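Local coordinates for extracellular ligand-binding receptor (Sphaerobacter thermophilus, PDB 4ZPJ), which probably serves as the extracellular substrate-binding component of an ABC transporter, capturing a small solute and delivering it to the membrane permease, at residues A263-K276 with L293-S305. Sequence-based numbering, arbitrary orientation.
Sequences AIRFLVQYQEFGLK and LPEIGDAALGLVS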
ATOM      1  N   ALA A 263      -0.465  15.896  -0.685  1.00 39.49           N
ATOM      2  CA  ALA A 263      -0.858  15.431  -2.012  1.00 38.27           C
ATOM      3  C   ALA A 263      -1.976  16.258  -2.591  1.00 36.76           C
ATOM      4  O   ALA A 263      -1.943  16.582  -3.781  1.00 39.41           O
ATOM      5  CB  ALA A 263      -1.195  13.973  -1.981  1.00 35.21           C
ATOM      6  N   ILE A 264      -2.910  16.644  -1.731  1.00 37.92           N
ATOM      7  CA  ILE A 264      -4.034  17.487  -2.099  1.00 39.18           C
ATOM      8  C   ILE A 264      -3.529  18.874  -2.517  1.00 41.75           C
ATOM      9  O   ILE A 264      -3.898  19.360  -3.630  1.00 39.87           O
ATOM     10  CB  ILE A 264      -5.053  17.637  -0.956  1.00 41.03           C
ATOM     11  CG1 ILE A 264      -5.673  16.289  -0.591  1.00 40.09           C
ATOM     12  CG2 ILE A 264      -6.151  18.656  -1.328  1.00 42.56           C
ATOM     13  CD1 ILE A 264      -6.464  16.298   0.720  1.00 40.36           C
ATOM     14  N   ARG A 265      -2.683  19.481  -1.666  1.00 39.24           N
ATOM     15  CA  ARG A 265      -2.129  20.829  -1.983  1.00 43.18           C
ATOM     16  C   ARG A 265      -1.248  20.792  -3.272  1.00 40.97           C
ATOM     17  O   ARG A 265      -1.320  21.683  -4.119  1.00 40.72           O
ATOM     18  CB  ARG A 265      -1.357  21.417  -0.770  1.00 44.20           C
ATOM     19  CG  ARG A 265      -2.252  21.890   0.381  1.00 46.99           C
ATOM     20  CD  ARG A 265      -1.431  22.699   1.419  1.00 53.07           C
ATOM     21  NE  ARG A 265      -0.338  21.838   1.906  1.00 59.79           N
ATOM     22  CZ  ARG A 265      -0.435  20.921   2.888  1.00 59.98           C
ATOM     23  NH1 ARG A 265      -1.567  20.790   3.595  1.00 64.66           N
ATOM     24  NH2 ARG A 265       0.622  20.155   3.192  1.00 52.12           N
ATOM     25  N   PHE A 266      -0.464  19.737  -3.446  1.00 38.39           N
ATOM     26  CA  PHE A 266       0.323  19.650  -4.649  1.00 39.43           C
ATOM     27  C   PHE A 266      -0.547  19.548  -5.928  1.00 40.09           C
ATOM     28  O   PHE A 266      -0.355  20.328  -6.881  1.00 38.63           O
ATOM     29  CB  PHE A 266       1.299  18.476  -4.612  1.00 38.56           C
ATOM     30  CG  PHE A 266       2.035  18.281  -5.912  1.00 38.19           C
ATOM     31  CD1 PHE A 266       3.145  19.022  -6.204  1.00 39.78           C
ATOM     32  CD2 PHE A 266       1.563  17.387  -6.862  1.00 38.05           C
ATOM     33  CE1 PHE A 266       3.806  18.860  -7.422  1.00 41.78           C
ATOM     34  CE2 PHE A 266       2.206  17.221  -8.092  1.00 38.35           C
ATOM     35  CZ  PHE A 266       3.335  17.958  -8.372  1.00 39.69           C
ATOM     36  N   LEU A 267      -1.479  18.594  -5.964  1.00 38.38           N
ATOM     37  CA  LEU A 267      -2.268  18.407  -7.190  1.00 39.05           C
ATOM     38  C   LEU A 267      -3.067  19.624  -7.503  1.00 38.85           C
ATOM     39  O   LEU A 267      -3.093  20.073  -8.635  1.00 40.51           O
ATOM     40  CB  LEU A 267      -3.189  17.199  -7.083  1.00 40.58           C
ATOM     41  CG  LEU A 267      -2.379  15.940  -7.318  1.00 42.80           C
ATOM     42  CD1 LEU A 267      -3.140  14.710  -6.919  1.00 44.37           C
ATOM     43  CD2 LEU A 267      -1.957  15.876  -8.769  1.00 46.26           C
ATOM     44  N   VAL A 268      -3.664  20.225  -6.491  1.00 38.65           N
ATOM     45  CA  VAL A 268      -4.531  21.356  -6.736  1.00 40.87           C
ATOM     46  C   VAL A 268      -3.663  22.504  -7.268  1.00 41.32           C
ATOM     47  O   VAL A 268      -4.082  23.222  -8.176  1.00 43.01           O
ATOM     48  CB  VAL A 268      -5.316  21.800  -5.442  1.00 43.51           C
ATOM     49  CG1 VAL A 268      -5.782  23.249  -5.531  1.00 44.34           C
ATOM     50  CG2 VAL A 268      -6.532  20.906  -5.163  1.00 41.31           C
ATOM     51  N   GLN A 269      -2.465  22.684  -6.725  1.00 40.84           N
ATOM     52  CA  GLN A 269      -1.642  23.833  -7.137  1.00 42.91           C
ATOM     53  C   GLN A 269      -0.979  23.560  -8.480  1.00 40.53           C
ATOM     54  O   GLN A 269      -0.738  24.463  -9.278  1.00 39.50           O
ATOM     55  CB  GLN A 269      -0.617  24.221  -6.069  1.00 43.67           C
ATOM     56  CG  GLN A 269      -1.272  24.644  -4.737  1.00 45.49           C
ATOM     57  CD  GLN A 269      -0.251  24.955  -3.642  1.00 46.97           C
ATOM     58  OE1 GLN A 269       0.924  25.190  -3.906  1.00 47.65           O
ATOM     59  NE2 GLN A 269      -0.697  24.938  -2.414  1.00 49.62           N
ATOM     60  N   TYR A 270      -0.734  22.303  -8.742  1.00 39.80           N
ATOM     61  CA  TYR A 270      -0.249  21.898 -10.050  1.00 40.11           C
ATOM     62  C   TYR A 270      -1.223  22.344 -11.130  1.00 39.76           C
ATOM     63  O   TYR A 270      -0.801  22.849 -12.160  1.00 42.90           O
ATOM     64  CB  TYR A 270       0.008  20.398 -10.083  1.00 39.23           C
ATOM     65  CG  TYR A 270       0.798  19.932 -11.267  1.00 41.32           C
ATOM     66  CD1 TYR A 270       2.210  19.917 -11.235  1.00 45.91           C
ATOM     67  CD2 TYR A 270       0.173  19.504 -12.413  1.00 42.29           C
ATOM     68  CE1 TYR A 270       2.954  19.471 -12.316  1.00 46.03           C
ATOM     69  CE2 TYR A 270       0.911  19.039 -13.492  1.00 44.23           C
ATOM     70  CZ  TYR A 270       2.292  19.021 -13.437  1.00 45.80           C
ATOM     71  OH  TYR A 270       3.007  18.605 -14.524  1.00 47.92           O
ATOM     72  N   GLN A 271      -2.512  22.265 -10.867  1.00 38.79           N
ATOM     73  CA  GLN A 271      -3.477  22.680 -11.854  1.00 42.62           C
ATOM     74  C   GLN A 271      -3.673  24.169 -11.856  1.00 43.75           C
ATOM     75  O   GLN A 271      -3.685  24.795 -12.892  1.00 45.64           O
ATOM     76  CB  GLN A 271      -4.808  22.017 -11.576  1.00 46.15           C
ATOM     77  CG  GLN A 271      -5.930  22.469 -12.488  1.00 50.85           C
ATOM     78  CD  GLN A 271      -7.280  22.128 -11.882  1.00 55.12           C
ATOM     79  OE1 GLN A 271      -7.519  22.329 -10.683  1.00 56.06           O
ATOM     80  NE2 GLN A 271      -8.160  21.607 -12.704  1.00 57.89           N
ATOM     81  N   GLU A 272      -3.833  24.741 -10.677  1.00 45.25           N
ATOM     82  CA  GLU A 272      -4.060  26.181 -10.551  1.00 47.25           C
ATOM     83  C   GLU A 272      -2.919  27.032 -11.106  1.00 47.32           C
ATOM     84  O   GLU A 272      -3.151  28.088 -11.668  1.00 45.85           O
ATOM     85  CB  GLU A 272      -4.331  26.550  -9.076  1.00 48.58           C
ATOM     86  CG  GLU A 272      -5.692  26.057  -8.612  1.00 50.98           C
ATOM     87  CD  GLU A 272      -6.056  26.499  -7.207  1.00 56.85           C
ATOM     88  OE1 GLU A 272      -5.153  26.805  -6.389  1.00 60.95           O
ATOM     89  OE2 GLU A 272      -7.277  26.525  -6.914  1.00 65.65           O
ATOM     90  N   PHE A 273      -1.702  26.535 -10.975  1.00 48.11           N
ATOM     91  CA  PHE A 273      -0.489  27.250 -11.415  1.00 51.72           C
ATOM     92  C   PHE A 273      -0.308  27.087 -12.923  1.00 50.87           C
ATOM     93  O   PHE A 273       0.432  27.836 -13.536  1.00 49.44           O
ATOM     94  CB  PHE A 273       0.693  26.652 -10.671  1.00 54.99           C
ATOM     95  CG  PHE A 273       1.896  27.526 -10.560  1.00 61.26           C
ATOM     96  CD1 PHE A 273       1.911  28.600  -9.689  1.00 64.62           C
ATOM     97  CD2 PHE A 273       3.078  27.191 -11.234  1.00 64.53           C
ATOM     98  CE1 PHE A 273       3.047  29.382  -9.565  1.00 68.01           C
ATOM     99  CE2 PHE A 273       4.218  27.960 -11.109  1.00 66.63           C
ATOM    100  CZ  PHE A 273       4.206  29.060 -10.270  1.00 68.92           C
ATOM    101  N   GLY A 274      -0.997  26.129 -13.547  1.00 47.87           N
ATOM    102  CA  GLY A 274      -1.017  26.124 -15.007  1.00 49.87           C
ATOM    103  C   GLY A 274      -0.241  24.962 -15.612  1.00 50.48           C
ATOM    104  O   GLY A 274      -0.302  24.733 -16.823  1.00 49.50           O
ATOM    105  N   LEU A 275       0.447  24.208 -14.759  1.00 48.47           N
ATOM    106  CA  LEU A 275       1.248  23.087 -15.232  1.00 48.55           C
ATOM    107  C   LEU A 275       0.400  21.945 -15.730  1.00 47.24           C
ATOM    108  O   LEU A 275       0.789  21.251 -16.617  1.00 49.88           O
ATOM    109  CB  LEU A 275       2.232  22.590 -14.169  1.00 46.54           C
ATOM    110  CG  LEU A 275       3.203  23.646 -13.652  1.00 51.04           C
ATOM    111  CD1 LEU A 275       4.459  22.975 -13.107  1.00 52.50           C
ATOM    112  CD2 LEU A 275       3.623  24.652 -14.724  1.00 53.89           C
ATOM    113  N   LYS A 276      -0.764  21.742 -15.190  1.00 49.95           N
ATOM    114  CA  LYS A 276      -1.575  20.650 -15.700  1.00 49.78           C
ATOM    115  C   LYS A 276      -1.889  20.842 -17.190  1.00 55.03           C
ATOM    116  O   LYS A 276      -1.867  19.885 -17.973  1.00 52.14           O
ATOM    117  CB  LYS A 276      -2.830  20.523 -14.872  1.00 49.89           C
ATOM    118  CG  LYS A 276      -3.652  19.409 -15.373  1.00 50.29           C
ATOM    119  CD  LYS A 276      -4.769  19.027 -14.484  1.00 51.03           C
ATOM    120  CE  LYS A 276      -5.223  17.638 -14.954  1.00 51.73           C
ATOM    121  NZ  LYS A 276      -6.633  17.521 -14.598  1.00 53.28           N
ATOM    122  N   LEU A 293      -9.796  11.747  -3.016  1.00 43.14           N
ATOM    123  CA  LEU A 293     -10.193  12.012  -4.382  1.00 44.61           C
ATOM    124  C   LEU A 293     -11.237  13.097  -4.479  1.00 45.38           C
ATOM    125  O   LEU A 293     -11.097  14.004  -5.268  1.00 51.25           O
ATOM    126  CB  LEU A 293     -10.653  10.728  -5.072  1.00 46.88           C
ATOM    127  CG  LEU A 293     -10.503  10.730  -6.588  1.00 49.72           C
ATOM    128  CD1 LEU A 293      -9.228  11.417  -7.079  1.00 52.16           C
ATOM    129  CD2 LEU A 293     -10.571   9.326  -7.121  1.00 47.07           C
ATOM    130  N   PRO A 294     -12.224  13.116  -3.572  1.00 45.67           N
ATOM    131  CA  PRO A 294     -13.160  14.264  -3.612  1.00 44.98           C
ATOM    132  C   PRO A 294     -12.572  15.703  -3.450  1.00 50.73           C
ATOM    133  O   PRO A 294     -13.169  16.667  -3.914  1.00 54.50           O
ATOM    134  CB  PRO A 294     -14.121  13.961  -2.474  1.00 42.79           C
ATOM    135  CG  PRO A 294     -14.019  12.491  -2.259  1.00 40.60           C
ATOM    136  CD  PRO A 294     -12.591  12.127  -2.551  1.00 41.55           C
ATOM    137  N   GLU A 295     -11.438  15.855  -2.784  1.00 51.95           N
ATOM    138  CA  GLU A 295     -10.882  17.164  -2.483  1.00 53.48           C
ATOM    139  C   GLU A 295      -9.853  17.570  -3.549  1.00 52.57           C
ATOM    140  O   GLU A 295      -9.535  18.718  -3.707  1.00 54.70           O
ATOM    141  CB  GLU A 295     -10.237  17.133  -1.115  1.00 58.65           C
ATOM    142  CG  GLU A 295     -10.974  16.187  -0.158  1.00 70.03           C
ATOM    143  CD  GLU A 295     -10.740  16.510   1.290  1.00 75.35           C
ATOM    144  OE1 GLU A 295     -10.527  15.558   2.088  1.00 87.00           O
ATOM    145  OE2 GLU A 295     -10.763  17.714   1.611  1.00 76.73           O
ATOM    146  N   ILE A 296      -9.321  16.610  -4.265  1.00 53.05           N
ATOM    147  CA  ILE A 296      -8.565  16.913  -5.439  1.00 58.01           C
ATOM    148  C   ILE A 296      -9.584  17.302  -6.495  1.00 61.34           C
ATOM    149  O   ILE A 296      -9.618  18.449  -7.013  1.00 52.18           O
ATOM    150  CB  ILE A 296      -7.874  15.670  -5.991  1.00 56.06           C
ATOM    151  CG1 ILE A 296      -6.916  15.042  -4.983  1.00 56.25           C
ATOM    152  CG2 ILE A 296      -7.239  15.977  -7.331  1.00 59.27           C
ATOM    153  CD1 ILE A 296      -5.835  15.955  -4.574  1.00 63.35           C
ATOM    154  N   GLY A 297     -10.370  16.271  -6.801  1.00 65.30           N
ATOM    155  CA  GLY A 297     -11.368  16.234  -7.837  1.00 64.07           C
ATOM    156  C   GLY A 297     -10.862  16.601  -9.198  1.00 55.23           C
ATOM    157  O   GLY A 297     -10.255  15.830  -9.936  1.00 52.79           O
ATOM    158  N   ASP A 298     -11.182  17.819  -9.512  1.00 51.90           N
ATOM    159  CA  ASP A 298     -11.002  18.346 -10.796  1.00 54.60           C
ATOM    160  C   ASP A 298      -9.489  18.386 -11.137  1.00 49.68           C
ATOM    161  O   ASP A 298      -9.100  18.206 -12.289  1.00 49.70           O
ATOM    162  CB  ASP A 298     -11.704  19.711 -10.757  1.00 61.78           C
ATOM    163  CG  ASP A 298     -11.531  20.485 -11.994  1.00 67.31           C
ATOM    164  OD1 ASP A 298     -11.759  19.947 -13.100  1.00 70.29           O
ATOM    165  OD2 ASP A 298     -11.149  21.653 -11.823  1.00 80.12           O
ATOM    166  N   ALA A 299      -8.631  18.516 -10.136  1.00 45.12           N
ATOM    167  CA  ALA A 299      -7.196  18.692 -10.397  1.00 45.64           C
ATOM    168  C   ALA A 299      -6.574  17.420 -10.912  1.00 42.32           C
ATOM    169  O   ALA A 299      -5.676  17.451 -11.691  1.00 43.54           O
ATOM    170  CB  ALA A 299      -6.466  19.237  -9.174  1.00 45.69           C
ATOM    171  N   ALA A 300      -7.125  16.282 -10.574  1.00 43.55           N
ATOM    172  CA  ALA A 300      -6.547  15.043 -11.052  1.00 40.99           C
ATOM    173  C   ALA A 300      -7.291  14.459 -12.248  1.00 41.17           C
ATOM    174  O   ALA A 300      -6.952  13.404 -12.685  1.00 40.44           O
ATOM    175  CB  ALA A 300      -6.494  14.034  -9.929  1.00 42.82           C
ATOM    176  N   LEU A 301      -8.274  15.146 -12.810  1.00 42.63           N
ATOM    177  CA  LEU A 301      -9.038  14.556 -13.918  1.00 40.84           C
ATOM    178  C   LEU A 301      -8.180  14.209 -15.118  1.00 39.86           C
ATOM    179  O   LEU A 301      -7.442  15.066 -15.609  1.00 38.42           O
ATOM    180  CB  LEU A 301     -10.149  15.493 -14.318  1.00 45.13           C
ATOM    181  CG  LEU A 301     -11.359  15.079 -15.140  1.00 50.45           C
ATOM    182  CD1 LEU A 301     -12.116  13.907 -14.533  1.00 51.20           C
ATOM    183  CD2 LEU A 301     -12.300  16.289 -15.270  1.00 53.33           C
ATOM    184  N   GLY A 302      -8.259  12.952 -15.592  1.00 35.77           N
ATOM    185  CA  GLY A 302      -7.462  12.525 -16.750  1.00 36.12           C
ATOM    186  C   GLY A 302      -6.046  12.009 -16.476  1.00 35.86           C
ATOM    187  O   GLY A 302      -5.423  11.445 -17.342  1.00 37.45           O
ATOM    188  N   LEU A 303      -5.570  12.163 -15.251  1.00 36.14           N
ATOM    189  CA  LEU A 303      -4.286  11.708 -14.804  1.00 35.46           C
ATOM    190  C   LEU A 303      -4.264  10.198 -14.671  1.00 37.11           C
ATOM    191  O   LEU A 303      -5.157   9.580 -14.127  1.00 36.42           O
ATOM    192  CB  LEU A 303      -3.935  12.371 -13.433  1.00 38.79           C
ATOM    193  CG  LEU A 303      -3.139  13.688 -13.483  1.00 41.51           C
ATOM    194  CD1 LEU A 303      -3.449  14.502 -14.730  1.00 44.79           C
ATOM    195  CD2 LEU A 303      -3.182  14.538 -12.233  1.00 43.49           C
ATOM    196  N   VAL A 304      -3.189   9.613 -15.136  1.00 38.10           N
ATOM    197  CA  VAL A 304      -2.977   8.179 -15.031  1.00 39.16           C
ATOM    198  C   VAL A 304      -2.037   7.871 -13.873  1.00 37.91           C
ATOM    199  O   VAL A 304      -1.031   8.565 -13.685  1.00 35.65           O
ATOM    200  CB  VAL A 304      -2.373   7.686 -16.388  1.00 40.22           C
ATOM    201  CG1 VAL A 304      -1.673   6.396 -16.222  1.00 46.27           C
ATOM    202  CG2 VAL A 304      -3.477   7.547 -17.433  1.00 42.27           C
ATOM    203  N   SER A 305      -2.336   6.802 -13.141  1.00 36.75           N
ATOM    204  CA  SER A 305      -1.502   6.328 -12.057  1.00 39.06           C
ATOM    205  C   SER A 305      -1.538   4.794 -11.917  1.00 40.46           C
ATOM    206  O   SER A 305      -2.527   4.144 -12.237  1.00 40.90           O
ATOM    207  CB  SER A 305      -1.940   6.950 -10.714  1.00 43.66           C
ATOM    208  OG  SER A 305      -3.190   6.466 -10.323  1.00 50.06           O
TER
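In the two-lobed fold of the leucine-binding protein family, helix 261-272, the helix of a beta-alpha-beta crossover between the parallel strands 252-256 and 281-283 of one lobe, packs against the short helix 293-296 and the turns that lead from it into strand 304-307, and the contact illustrates how an apolar seam can be finished at one end by hydrogen bonds to a carboxylate and to backbone carbonyls. Ile296 fills the seam at the other end: its CD1 presses on the helix backbone, 3.4 Å from Ile264 CA, and lies 3.8 Å from Leu267 CD1, its side chain aslant those of Ile264 and Leu267. Beside it, Ala299 sets its methyl on the helix backbone, CB 3.5 Å from Leu267 O and close to Val268 CA. Leu267 and Leu303 lie side by side, pointing opposite ways, CD2 to CD2, and both rest on Leu281 of strand 281-283, which ties the seam to the parallel sheet. Farther along the helix, Gln271 reaches Asp298 at about a right angle; NE2 donates to OD2 at 3.1 Å, coming from above the carboxylate plane. Lys276, with CG anti to the backbone N (chi1 -179°) and the chain extended, runs alongside Leu303 CD1 to the type II turn from Ala300 to Leu303. A methionine in its place would probably leave the carbonyls of Ala299 and Leu301 without their shared donor and the turn less firmly tied to the segment that follows helix 261-272. The ammonium grips these two oxygens differently: NZ sits above the carbonyl plane of Ala299, 3.1 Å from its O, but meets Leu301 O at 2.8 Å in the carbonyl plane, on a lone pair.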